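Local atomic coordinates of methylmalonyl-CoA carboxyltransferase 12S subunit (PDB entry 1ON3), a protein that transfers the carboxyl group of methylmalonyl-CoA to the biotin of the 1.3S subunit and, as a homohexamer, forms the core of the transcarboxylase complex. Residues K43-R49 / D241-E245; S58-V62 / V85-R89. All blocks are in the same frame, centred on the assembly; numbering follows the deposited sequence.

Overall arrangement
Both contacts belong to the N-terminal carboxyltransferase half, and their centres lie about 15 Å apart. Contact 1 is mostly buried and joins loop 43-45 and the first turn of helix 46-53 to the start of helix 241-253 through charged and polar side chains and one backbone NH. Contact 2 is partly buried, pairs strand 60-62, at one edge of the sheet within this chain, with strand 85-92 by backbone hydrogen bonds, and reaches a second subunit. Along the chain contact 2 is nested within the loop that contact 1 closes. Helix 46-53 leads into strand 60-62 and ties the two together: Arg-47 NH1 makes a 2.9 Å salt bridge to Glu-61 OE2, and Arg-47 NH2 packs 3.6 Å from Val-86 CG2.

Contact 1: K43-R49 / D241-E245; sequences KQTARER and DDAAE
Residues 241-245 form the first turn of helix 241-253, closed by Glu-245 N to Asp-241 O at 3.0 Å; they face extended Lys-43 and Gln-44 and the helix that starts at Ala-46. Asp-241 (chi1 m) points toward 43-49, its CA 6.4 Å from that of Lys-43. Its OD1 accepts Gln-44 N at 2.8 Å and, in a salt bridge, NE and NH2 of extended Arg-49 (mtt, chi4 167°) at 2.8 Å each, near the guanidinium plane; NH1 pairs with Asp-138. Water 1 donates to Asp-242 OD1 (3.2 Å) and Gln-44 OE1 (3.1 Å); Asp-242 OD2, 2.9 Å from that OE1, is a second acceptor, not bonded to it. Glu-245 OE1 takes a short but weak hydrogen bond from NE2 of Gln-44 (chi1 m, chi2 t), 2.6 Å. Within 43-49, N-cap Thr-45 and Glu-48 form a capping box: Glu-48 N to Thr-45 OG1 3.1 Å, Thr-45 N to Glu-48 OE2 2.9 Å. This is a buried Asp-Arg link between two helix N-termini, beside the central sheet of a crotonase-like carboxyltransferase domain.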
loop_
_atom_site.group_PDB
_atom_site.type_symbol
_atom_site.label_atom_id
_atom_site.label_comp_id
_atom_site.label_asym_id
_atom_site.label_seq_id
_atom_site.Cartn_x
_atom_site.Cartn_y
_atom_site.Cartn_z
ATOM N N LYS E 43 15.608 11.451 47.845
ATOM C CA LYS E 43 15.380 10.743 46.581
ATOM C C LYS E 43 15.242 9.247 46.809
ATOM O O LYS E 43 15.888 8.686 47.692
ATOM C CB LYS E 43 16.564 10.933 45.626
ATOM C CG LYS E 43 17.023 12.355 45.420
ATOM C CD LYS E 43 18.379 12.363 44.738
ATOM C CE LYS E 43 19.005 13.746 44.790
ATOM N NZ LYS E 43 20.426 13.713 44.350
ATOM N N GLN E 44 14.406 8.605 45.999
ATOM C CA GLN E 44 14.232 7.160 46.075
ATOM C C GLN E 44 15.353 6.547 45.223
ATOM O O GLN E 44 15.999 7.251 44.459
ATOM C CB GLN E 44 12.866 6.762 45.495
ATOM C CG GLN E 44 11.672 7.312 46.276
ATOM C CD GLN E 44 10.338 7.036 45.598
ATOM O OE1 GLN E 44 9.290 7.458 46.083
ATOM N NE2 GLN E 44 10.372 6.326 44.475
ATOM N N THR E 45 15.589 5.244 45.355
ATOM C CA THR E 45 16.616 4.577 44.546
ATOM C C THR E 45 15.990 4.217 43.205
ATOM O O THR E 45 14.782 4.316 43.034
ATOM C CB THR E 45 17.063 3.259 45.169
ATOM O OG1 THR E 45 15.943 2.364 45.207
ATOM C CG2 THR E 45 17.574 3.478 46.579
ATOM N N ALA E 46 16.813 3.784 42.262
ATOM C CA ALA E 46 16.321 3.379 40.951
ATOM C C ALA E 46 15.261 2.277 41.046
ATOM O O ALA E 46 14.258 2.314 40.341
ATOM C CB ALA E 46 17.474 2.895 40.109
ATOM N N ARG E 47 15.476 1.292 41.917
ATOM C CA ARG E 47 14.519 0.203 42.022
ATOM C C ARG E 47 13.250 0.563 42.775
ATOM O O ARG E 47 12.184 0.036 42.467
ATOM C CB ARG E 47 15.206 -1.037 42.608
ATOM C CG ARG E 47 16.223 -1.604 41.611
ATOM C CD ARG E 47 17.126 -2.695 42.167
ATOM N NE ARG E 47 18.087 -3.107 41.144
ATOM C CZ ARG E 47 17.820 -3.959 40.158
ATOM N NH1 ARG E 47 16.613 -4.520 40.049
ATOM N NH2 ARG E 47 18.749 -4.236 39.265
ATOM N N GLU E 48 13.353 1.457 43.755
ATOM C CA GLU E 48 12.166 1.882 44.487
ATOM C C GLU E 48 11.251 2.641 43.521
ATOM O O GLU E 48 10.032 2.506 43.567
ATOM C CB GLU E 48 12.557 2.790 45.660
ATOM C CG GLU E 48 13.182 2.035 46.820
ATOM C CD GLU E 48 13.916 2.941 47.798
ATOM O OE1 GLU E 48 14.341 2.435 48.848
ATOM O OE2 GLU E 48 14.080 4.147 47.520
ATOM N N ARG E 49 11.854 3.440 42.647
ATOM C CA ARG E 49 11.087 4.223 41.676
ATOM C C ARG E 49 10.272 3.322 40.751
ATOM O O ARG E 49 9.085 3.562 40.527
ATOM C CB ARG E 49 12.033 5.116 40.859
ATOM C CG ARG E 49 12.529 6.327 41.663
ATOM C CD ARG E 49 13.749 7.020 41.027
ATOM N NE ARG E 49 14.145 8.200 41.801
ATOM C CZ ARG E 49 15.291 8.861 41.649
ATOM N NH1 ARG E 49 16.181 8.475 40.742
ATOM N NH2 ARG E 49 15.558 9.904 42.423
ATOM N N ASP E 241 9.936 12.467 44.405
ATOM C CA ASP E 241 9.696 11.277 43.611
ATOM C C ASP E 241 8.294 10.699 43.713
ATOM O O ASP E 241 7.780 10.196 42.721
ATOM C CB ASP E 241 10.728 10.201 43.947
ATOM C CG ASP E 241 12.111 10.567 43.468
ATOM O OD1 ASP E 241 13.082 9.866 43.830
ATOM O OD2 ASP E 241 12.220 11.565 42.725
ATOM N N ASP E 242 7.674 10.738 44.894
ATOM C CA ASP E 242 6.311 10.200 45.017
ATOM C C ASP E 242 5.373 11.023 44.133
ATOM O O ASP E 242 4.480 10.484 43.485
ATOM C CB ASP E 242 5.806 10.270 46.454
ATOM C CG ASP E 242 6.421 9.215 47.353
ATOM O OD1 ASP E 242 6.721 9.557 48.517
ATOM O OD2 ASP E 242 6.585 8.050 46.919
ATOM N N ALA E 243 5.586 12.334 44.120
ATOM C CA ALA E 243 4.763 13.232 43.317
ATOM C C ALA E 243 4.998 13.028 41.824
ATOM O O ALA E 243 4.067 13.145 41.021
ATOM C CB ALA E 243 5.059 14.679 43.695
ATOM N N ALA E 244 6.244 12.741 41.451
ATOM C CA ALA E 244 6.591 12.547 40.051
ATOM C C ALA E 244 5.937 11.273 39.538
ATOM O O ALA E 244 5.479 11.218 38.393
ATOM C CB ALA E 244 8.119 12.467 39.884
ATOM N N GLU E 245 5.898 10.257 40.396
ATOM C CA GLU E 245 5.292 8.978 40.056
ATOM C C GLU E 245 3.782 9.142 39.894
ATOM O O GLU E 245 3.188 8.561 38.982
ATOM C CB GLU E 245 5.652 7.941 41.126
ATOM C CG GLU E 245 7.127 7.507 41.006
ATOM C CD GLU E 245 7.821 7.205 42.332
ATOM O OE1 GLU E 245 9.068 7.063 42.309
ATOM O OE2 GLU E 245 7.145 7.099 43.378
HETATM O O HOH W 1 9.821 8.768 48.860
#

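Contact 2: S58-V62 / V85-R89; sequences SFDEV and VVTGR
Phe-59 (chi1 t, chi2 53°) sets its ring obliquely against strand 85-89: CE1 is 3.6 Å from Gly-88 CA, CZ 3.6 Å from Val-86 CG1 and 3.7 Å from Thr-87 O. Gly-88, extended at phi/psi 174/-165, leaves room for this, since a CB there would clash with Phe-59 CE1 and Asp-60 O. Leu-50 of helix 46-53 packs on both Phe-59 and Val-86. Beside the ring the backbones pair antiparallel; the axes of strand segments 60-62 and 85-89 approach to 4.4 Å, with 126° between N-to-C directions, far from strict antiparallel alignment over these short segments. Asp-60 and Arg-89 form a hydrogen-bonded pair (CA-CA 5.1 Å), with Asp-60 N to Arg-89 O 2.6 Å and Arg-89 N to Asp-60 O 3.1 Å. Glu-61 and Gly-88 follow as a non-hydrogen-bonded pair, CA-CA 4.3 Å, and Val-62 N then donates to Thr-87 O at 2.8 Å. Water 2 links Ser-58 O (2.8 Å) to Arg-89 NH1 (2.9 Å); water 3 lies 2.9 Å from Glu-61 OE1 and 2.8 Å from Val-62 O and accepts from Thr-87 N at 3.1 Å. Glu-61 runs out all-trans to place OE1 3.6 Å from Val-86 CG1, while OE2 pairs with Arg-47. Asp-60 and Arg-89, on the same face of the sheet, both touch Met-505 of a second subunit. Within this chain strand 60-62 is an edge strand, joined antiparallel to the mixed central sheet of the N-terminal crotonase-like domain, at a subunit interface of the hexamer.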
loop_
_atom_site.group_PDB
_atom_site.type_symbol
_atom_site.label_atom_id
_atom_site.label_comp_id
_atom_site.label_asym_id
_atom_site.label_seq_id
_atom_site.Cartn_x
_atom_site.Cartn_y
_atom_site.Cartn_z
ATOM N N SER E 58 4.793 -6.579 38.952
ATOM C CA SER E 58 4.682 -6.627 37.499
ATOM C C SER E 58 6.017 -6.423 36.783
ATOM O O SER E 58 6.145 -6.714 35.597
ATOM C CB SER E 58 3.688 -5.570 37.011
ATOM O OG SER E 58 4.219 -4.262 37.138
ATOM N N PHE E 59 7.013 -5.922 37.494
ATOM C CA PHE E 59 8.307 -5.671 36.860
ATOM C C PHE E 59 9.049 -6.931 36.443
ATOM O O PHE E 59 9.348 -7.791 37.269
ATOM C CB PHE E 59 9.199 -4.845 37.776
ATOM C CG PHE E 59 10.500 -4.447 37.138
ATOM C CD1 PHE E 59 10.510 -3.801 35.902
ATOM C CD2 PHE E 59 11.710 -4.715 37.767
ATOM C CE1 PHE E 59 11.718 -3.428 35.302
ATOM C CE2 PHE E 59 12.922 -4.346 37.174
ATOM C CZ PHE E 59 12.921 -3.701 35.938
ATOM N N ASP E 60 9.333 -7.032 35.151
ATOM C CA ASP E 60 10.060 -8.160 34.585
ATOM C C ASP E 60 11.396 -7.585 34.099
ATOM O O ASP E 60 11.492 -7.046 32.998
ATOM C CB ASP E 60 9.282 -8.733 33.409
ATOM C CG ASP E 60 9.736 -10.119 33.031
ATOM O OD1 ASP E 60 10.951 -10.392 33.119
ATOM O OD2 ASP E 60 8.874 -10.935 32.633
ATOM N N GLU E 61 12.431 -7.707 34.921
ATOM C CA GLU E 61 13.725 -7.135 34.572
ATOM C C GLU E 61 14.546 -7.841 33.517
ATOM O O GLU E 61 14.602 -9.069 33.480
ATOM C CB GLU E 61 14.576 -6.991 35.834
ATOM C CG GLU E 61 15.904 -6.308 35.590
ATOM C CD GLU E 61 16.621 -5.999 36.891
ATOM O OE1 GLU E 61 17.680 -5.353 36.836
ATOM O OE2 GLU E 61 16.116 -6.407 37.960
ATOM N N VAL E 62 15.189 -7.047 32.661
ATOM C CA VAL E 62 16.060 -7.572 31.615
ATOM C C VAL E 62 17.461 -6.984 31.831
ATOM O O VAL E 62 17.606 -5.784 32.054
ATOM C CB VAL E 62 15.568 -7.169 30.183
ATOM C CG1 VAL E 62 16.645 -7.445 29.157
ATOM C CG2 VAL E 62 14.311 -7.941 29.825
ATOM N N VAL E 85 21.848 0.945 35.233
ATOM C CA VAL E 85 20.464 1.194 34.818
ATOM C C VAL E 85 19.620 -0.073 34.962
ATOM O O VAL E 85 20.073 -1.181 34.655
ATOM C CB VAL E 85 20.376 1.718 33.358
ATOM C CG1 VAL E 85 20.595 0.571 32.362
ATOM C CG2 VAL E 85 19.000 2.385 33.123
ATOM N N VAL E 86 18.405 0.088 35.474
ATOM C CA VAL E 86 17.491 -1.040 35.664
ATOM C C VAL E 86 16.451 -0.912 34.566
ATOM O O VAL E 86 15.756 0.099 34.490
ATOM C CB VAL E 86 16.813 -0.986 37.050
ATOM C CG1 VAL E 86 15.957 -2.240 37.263
ATOM C CG2 VAL E 86 17.877 -0.884 38.142
ATOM N N THR E 87 16.361 -1.934 33.721
ATOM C CA THR E 87 15.459 -1.928 32.579
ATOM C C THR E 87 14.549 -3.150 32.505
ATOM O O THR E 87 14.930 -4.263 32.883
ATOM C CB THR E 87 16.260 -1.876 31.274
ATOM O OG1 THR E 87 17.106 -3.027 31.204
ATOM C CG2 THR E 87 17.134 -0.613 31.212
ATOM N N GLY E 88 13.341 -2.947 31.993
ATOM C CA GLY E 88 12.434 -4.069 31.884
ATOM C C GLY E 88 11.042 -3.704 31.433
ATOM O O GLY E 88 10.798 -2.601 30.936
ATOM N N ARG E 89 10.133 -4.655 31.630
ATOM C CA ARG E 89 8.734 -4.528 31.243
ATOM C C ARG E 89 7.849 -4.696 32.480
ATOM O O ARG E 89 8.162 -5.470 33.382
ATOM C CB ARG E 89 8.421 -5.605 30.194
ATOM C CG ARG E 89 7.079 -5.491 29.446
ATOM C CD ARG E 89 5.902 -6.114 30.196
ATOM N NE ARG E 89 4.769 -6.384 29.304
ATOM C CZ ARG E 89 3.628 -6.953 29.691
ATOM N NH1 ARG E 89 3.463 -7.314 30.960
ATOM N NH2 ARG E 89 2.646 -7.160 28.814
HETATM O O HOH W 2 4.542 -7.768 33.582
HETATM O O HOH W 3 18.347 -4.200 34.271
#